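Local coordinates for conserved lipoprotein, putative (Clostridium novyi, PDB 4L1N), which is of unknown function but is a putative lipoprotein of the DUF4652 family, which is grouped with the beta-propellers, at residues Y122-W125 against L131-V134; L148-I153 against Q157-Y162. One frame throughout, in Å; residues are numbered along the deposited sequence.

Contact 1 of 2, residues Y122-W125 against L131-V134; sequences YIDW and LMVV
Residues Tyr122-Trp125 and Leu131-Val134 run antiparallel, their short axes 4.4 Å apart at closest approach and 167° between their directions. They belong to a beta hairpin, strands 118-125 and 130-137, at one border of the larger antiparallel sheet. Asp124 and Met132 form a hydrogen-bonded pair. Asp124 N donates to Met132 O at 3.0 Å, and Met132 N returns a bond to Asp124 O. Val134 N also donates to Tyr122 O.

On one face, Ile123 and Val133 lie side by side and point the same way. Ile123 CG2 meets both methyls of Val133, lying 3.9 Å from Val133 CG1. The longer branch of Ile123 sits between its backbone N and carbonyl carbon (chi1 72°), and its CD1 reaches CD2 of Leu131. Ile96 of strand 95-100 packs on all three of these side chains, while Ala79 and Ile81 also cover Ile123. This is apolar packing between strands of the same sheet and is largely buried.

The other face carries Tyr122, Asp124, Met132 and Val134. Met132 is a selenomethionine. Its chain bends at the selenium and brings CE to 3.6 Å from CB of Asp124. Strand 169-177 of the second sheet touches Tyr122, Met132 and Val134 here. The Asp124 carboxylate bonds to the next residue of its own strand: OD1 accepts from Trp125 N at 2.8 Å, on its anti side, with the donor tilted out of the carboxylate plane.

At the end of the pairing, the Trp125 indole holds its NE1 to Lys70 O. Across one face of its six-membered ring lies Leu131 CD2, 3.9 Å from the centroid and 13° off the normal, a CH-pi contact.

Contact 2 of 2, residues L148-I153 against Q157-Y162; sequences LYKVNI and QATELY
This is a beta hairpin contact with a classic bulge, inside the larger antiparallel sheet. Strand 147-152 pairs here with strand 157-160, which has strand 49-56 on its other side. Lys150 and Thr159 form a hydrogen-bonded pair, with Lys150 N 2.7 Å from Thr159 O. Towards the turn, Asn152 N bonds to Gln157 O. The OD1 of Asn152 accepts from Glu154 N within the turn.

The bulge places Leu161 and Tyr162 together against Leu148. Leu148 O accepts from Leu161 N at 2.8 Å and from Tyr162 N at 3.2 Å. Both donors stand above the same face of the carbonyl plane. Leu148 N donates in turn to Tyr162 O. The side chain of Leu148 crosses those of both partners, its CG 4.0 Å from Leu161 CB and its CB meeting Tyr162 CB. Val183 of the second sheet also packs on Leu148 and Tyr162. The chain turns a corner at Leu161, whose CD1 folds back to Tyr149 O.

Val151 CG2 meets Ala158 CB at 3.8 Å. Phe52 and Met51 of strand 49-56 touch Val151 and Ala158 respectively.

Tyr149 and Glu160 lie alongside each other, ring and carboxylate planes 77° apart. Glu160 CG lies beside its backbone N (chi1 -64°), 3.8 Å from Tyr149 CE1, and the extended chain beyond carries the carboxylate toward the hydroxyl end. One water joins their ends, 2.7 Å from Tyr149 OH and donating to Glu160 OE2. That oxygen also accepts from Asn163 ND2. The two bonds probably steady the carboxylate and would favour its charged form.

In the fold
Contacts 1 and 2 are successive hairpins of one antiparallel sheet, with centres about 8 Å apart. Strands 130-137 and 147-152 are neighbours, and probable backbone hydrogen bonds join them: Leu131 O to Val151 N and Val133 N to Tyr149 O, each 2.8 Å. Side chains continue the join. Val133 CG2 packs on Val151 CG2 at 3.6 Å, and Trp125 CZ3 meets Ile153 CG2 at 3.7 Å. Both hairpins also touch the three-stranded second sheet, contact 1 through strand 169-177 and contact 2 through strand 180-188. The family is grouped with the beta-propellers, whose blades are antiparallel sheets. The function is unknown, so neither contact can be tied to a site.

Contact 1 of 2, residues Y122-W125 against L131-V134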
loop_
_atom_site.group_PDB
_atom_site.type_symbol
_atom_site.label_atom_id
_atom_site.label_comp_id
_atom_site.label_asym_id
_atom_site.label_seq_id
_atom_site.Cartn_x
_atom_site.Cartn_y
_atom_site.Cartn_z
ATOM N N TYR A 122 3.154 -1.490 -1.756
ATOM C CA TYR A 122 2.416 -1.440 -3.029
ATOM C C TYR A 122 1.059 -0.807 -2.788
ATOM O O TYR A 122 0.393 -1.133 -1.802
ATOM C CB TYR A 122 2.257 -2.830 -3.697
ATOM C CG TYR A 122 1.481 -2.804 -5.006
ATOM C CD1 TYR A 122 0.094 -2.943 -5.023
ATOM C CD2 TYR A 122 2.131 -2.631 -6.223
ATOM C CE1 TYR A 122 -0.626 -2.869 -6.214
ATOM C CE2 TYR A 122 1.419 -2.544 -7.419
ATOM C CZ TYR A 122 0.041 -2.666 -7.413
ATOM O OH TYR A 122 -0.674 -2.581 -8.592
ATOM N N ILE A 123 0.666 0.117 -3.681
ATOM C CA ILE A 123 -0.617 0.787 -3.600
ATOM C C ILE A 123 -1.266 0.826 -4.984
ATOM O O ILE A 123 -0.582 0.952 -6.004
ATOM C CB ILE A 123 -0.554 2.218 -2.952
ATOM C CG1 ILE A 123 0.119 3.277 -3.864
ATOM C CG2 ILE A 123 0.030 2.211 -1.523
ATOM C CD1 ILE A 123 -0.323 4.631 -3.660
ATOM N N ASP A 124 -2.595 0.707 -4.998
ATOM C CA ASP A 124 -3.460 0.847 -6.165
ATOM C C ASP A 124 -4.849 1.206 -5.691
ATOM O O ASP A 124 -5.133 1.081 -4.500
ATOM C CB ASP A 124 -3.471 -0.379 -7.063
ATOM C CG ASP A 124 -3.611 -0.043 -8.537
ATOM O OD1 ASP A 124 -4.100 1.082 -8.855
ATOM O OD2 ASP A 124 -3.238 -0.909 -9.380
ATOM N N TRP A 125 -5.702 1.698 -6.591
ATOM C CA TRP A 125 -7.020 2.174 -6.192
ATOM C C TRP A 125 -8.040 1.054 -6.036
ATOM O O TRP A 125 -8.068 0.126 -6.840
ATOM C CB TRP A 125 -7.512 3.236 -7.174
ATOM C CG TRP A 125 -6.702 4.496 -7.091
ATOM C CD1 TRP A 125 -5.624 4.832 -7.857
ATOM C CD2 TRP A 125 -6.901 5.586 -6.175
ATOM N NE1 TRP A 125 -5.171 6.090 -7.513
ATOM C CE2 TRP A 125 -5.933 6.571 -6.477
ATOM C CE3 TRP A 125 -7.825 5.841 -5.142
ATOM C CZ2 TRP A 125 -5.839 7.774 -5.760
ATOM C CZ3 TRP A 125 -7.740 7.042 -4.447
ATOM C CH2 TRP A 125 -6.741 7.978 -4.736
ATOM N N LEU A 131 -7.761 3.178 -1.183
ATOM C CA LEU A 131 -6.629 2.507 -1.811
ATOM C C LEU A 131 -6.523 1.059 -1.343
ATOM O O LEU A 131 -7.036 0.696 -0.277
ATOM C CB LEU A 131 -5.300 3.205 -1.455
ATOM C CG LEU A 131 -4.967 4.559 -2.052
ATOM C CD1 LEU A 131 -3.900 5.220 -1.245
ATOM C CD2 LEU A 131 -4.502 4.434 -3.490
HETATM N N MSE A 132 -5.820 0.246 -2.141
HETATM C CA MSE A 132 -5.364 -1.081 -1.811
HETATM C C MSE A 132 -3.943 -0.888 -1.405
HETATM O O MSE A 132 -3.157 -0.371 -2.204
HETATM C CB MSE A 132 -5.482 -2.037 -2.991
HETATM C CG MSE A 132 -6.900 -2.548 -3.202
HETATM SE SE MSE A 132 -6.987 -3.784 -4.652
HETATM C CE MSE A 132 -5.953 -2.814 -6.023
ATOM N N VAL A 133 -3.616 -1.176 -0.144
ATOM C CA VAL A 133 -2.252 -0.955 0.336
ATOM C C VAL A 133 -1.651 -2.272 0.858
ATOM O O VAL A 133 -2.266 -2.967 1.677
ATOM C CB VAL A 133 -2.177 0.174 1.418
ATOM C CG1 VAL A 133 -0.733 0.467 1.825
ATOM C CG2 VAL A 133 -2.861 1.449 0.951
ATOM N N VAL A 134 -0.421 -2.574 0.410
ATOM C CA VAL A 134 0.354 -3.700 0.914
ATOM C C VAL A 134 1.315 -3.132 1.961
ATOM O O VAL A 134 2.054 -2.192 1.666
ATOM C CB VAL A 134 1.089 -4.514 -0.178
ATOM C CG1 VAL A 134 1.988 -5.574 0.452
ATOM C CG2 VAL A 134 0.103 -5.151 -1.149
#

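Contact 2 of 2, residues L148-I153 against Q157-Y162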
loop_
_atom_site.group_PDB
_atom_site.type_symbol
_atom_site.label_atom_id
_atom_site.label_comp_id
_atom_site.label_asym_id
_atom_site.label_seq_id
_atom_site.Cartn_x
_atom_site.Cartn_y
_atom_site.Cartn_z
ATOM N N LEU A 148 -2.542 -7.156 2.690
ATOM C CA LEU A 148 -3.310 -6.245 1.834
ATOM C C LEU A 148 -4.445 -5.654 2.667
ATOM O O LEU A 148 -5.165 -6.381 3.377
ATOM C CB LEU A 148 -3.842 -6.997 0.592
ATOM C CG LEU A 148 -4.566 -6.238 -0.520
ATOM C CD1 LEU A 148 -3.612 -5.428 -1.340
ATOM C CD2 LEU A 148 -5.187 -7.216 -1.501
ATOM N N TYR A 149 -4.551 -4.308 2.624
ATOM C CA TYR A 149 -5.550 -3.498 3.314
ATOM C C TYR A 149 -6.301 -2.607 2.353
ATOM O O TYR A 149 -5.762 -2.245 1.297
ATOM C CB TYR A 149 -4.868 -2.592 4.353
ATOM C CG TYR A 149 -4.155 -3.290 5.486
ATOM C CD1 TYR A 149 -4.826 -3.625 6.660
ATOM C CD2 TYR A 149 -2.800 -3.589 5.401
ATOM C CE1 TYR A 149 -4.173 -4.283 7.704
ATOM C CE2 TYR A 149 -2.132 -4.228 6.444
ATOM C CZ TYR A 149 -2.819 -4.571 7.595
ATOM O OH TYR A 149 -2.123 -5.141 8.636
ATOM N N LYS A 150 -7.528 -2.169 2.778
ATOM C CA LYS A 150 -8.381 -1.152 2.136
ATOM C C LYS A 150 -8.203 0.084 2.965
ATOM O O LYS A 150 -8.593 0.070 4.134
ATOM C CB LYS A 150 -9.848 -1.591 2.061
ATOM C CG LYS A 150 -10.760 -0.592 1.339
ATOM C CD LYS A 150 -12.196 -1.106 1.232
ATOM C CE LYS A 150 -13.143 -0.487 2.216
ATOM N NZ LYS A 150 -14.318 0.116 1.530
ATOM N N VAL A 151 -7.544 1.123 2.430
ATOM C CA VAL A 151 -7.251 2.330 3.221
ATOM C C VAL A 151 -7.963 3.580 2.675
ATOM O O VAL A 151 -7.772 3.946 1.522
ATOM C CB VAL A 151 -5.716 2.548 3.296
ATOM C CG1 VAL A 151 -5.364 3.798 4.105
ATOM C CG2 VAL A 151 -5.009 1.306 3.857
ATOM N N ASN A 152 -8.760 4.241 3.529
ATOM C CA ASN A 152 -9.479 5.479 3.221
ATOM C C ASN A 152 -8.474 6.625 3.092
ATOM O O ASN A 152 -7.752 6.924 4.047
ATOM C CB ASN A 152 -10.508 5.764 4.298
ATOM C CG ASN A 152 -11.534 6.819 3.943
ATOM O OD1 ASN A 152 -11.223 7.955 3.555
ATOM N ND2 ASN A 152 -12.790 6.476 4.138
ATOM N N ILE A 153 -8.410 7.240 1.897
ATOM C CA ILE A 153 -7.436 8.290 1.561
ATOM C C ILE A 153 -7.606 9.541 2.417
ATOM O O ILE A 153 -6.670 10.342 2.500
ATOM C CB ILE A 153 -7.419 8.654 0.046
ATOM C CG1 ILE A 153 -8.706 9.348 -0.429
ATOM C CG2 ILE A 153 -7.037 7.458 -0.808
ATOM C CD1 ILE A 153 -8.503 10.310 -1.522
ATOM N N GLN A 157 -8.316 5.260 7.932
ATOM C CA GLN A 157 -8.992 4.075 8.467
ATOM C C GLN A 157 -8.737 2.915 7.506
ATOM O O GLN A 157 -8.963 3.062 6.300
ATOM C CB GLN A 157 -10.499 4.371 8.636
ATOM C CG GLN A 157 -11.149 3.706 9.844
ATOM C CD GLN A 157 -10.768 4.291 11.182
ATOM O OE1 GLN A 157 -10.082 5.308 11.277
ATOM N NE2 GLN A 157 -11.200 3.657 12.261
ATOM N N ALA A 158 -8.211 1.786 8.027
ATOM C CA ALA A 158 -7.835 0.630 7.215
ATOM C C ALA A 158 -8.529 -0.648 7.655
ATOM O O ALA A 158 -8.658 -0.869 8.860
ATOM C CB ALA A 158 -6.325 0.439 7.282
ATOM N N THR A 159 -8.981 -1.493 6.677
ATOM C CA THR A 159 -9.619 -2.806 6.900
ATOM C C THR A 159 -8.838 -3.837 6.057
ATOM O O THR A 159 -8.474 -3.511 4.929
ATOM C CB THR A 159 -11.153 -2.828 6.591
ATOM O OG1 THR A 159 -11.389 -2.996 5.197
ATOM C CG2 THR A 159 -11.889 -1.594 7.030
ATOM N N GLU A 160 -8.581 -5.058 6.588
ATOM C CA GLU A 160 -7.852 -6.092 5.857
ATOM C C GLU A 160 -8.626 -6.575 4.663
ATOM O O GLU A 160 -9.845 -6.740 4.752
ATOM C CB GLU A 160 -7.548 -7.315 6.737
ATOM C CG GLU A 160 -6.622 -7.119 7.926
ATOM C CD GLU A 160 -6.340 -8.398 8.702
ATOM O OE1 GLU A 160 -6.899 -9.460 8.340
ATOM O OE2 GLU A 160 -5.588 -8.332 9.701
ATOM N N LEU A 161 -7.934 -6.834 3.552
ATOM C CA LEU A 161 -8.570 -7.412 2.369
ATOM C C LEU A 161 -8.073 -8.827 2.210
ATOM O O LEU A 161 -8.813 -9.710 1.759
ATOM C CB LEU A 161 -8.252 -6.612 1.097
ATOM C CG LEU A 161 -9.020 -5.360 0.839
ATOM C CD1 LEU A 161 -8.414 -4.621 -0.342
ATOM C CD2 LEU A 161 -10.461 -5.669 0.572
ATOM N N TYR A 162 -6.779 -9.026 2.524
ATOM C CA TYR A 162 -6.122 -10.307 2.398
ATOM C C TYR A 162 -4.937 -10.409 3.353
ATOM O O TYR A 162 -3.909 -9.793 3.130
ATOM C CB TYR A 162 -5.663 -10.568 0.937
ATOM C CG TYR A 162 -5.517 -12.039 0.645
ATOM C CD1 TYR A 162 -4.475 -12.778 1.192
ATOM C CD2 TYR A 162 -6.474 -12.720 -0.095
ATOM C CE1 TYR A 162 -4.357 -14.145 0.965
ATOM C CE2 TYR A 162 -6.384 -14.097 -0.301
ATOM C CZ TYR A 162 -5.327 -14.804 0.245
ATOM O OH TYR A 162 -5.183 -16.152 0.045
HETATM O O HOH W 1 -3.749 -6.606 10.163
#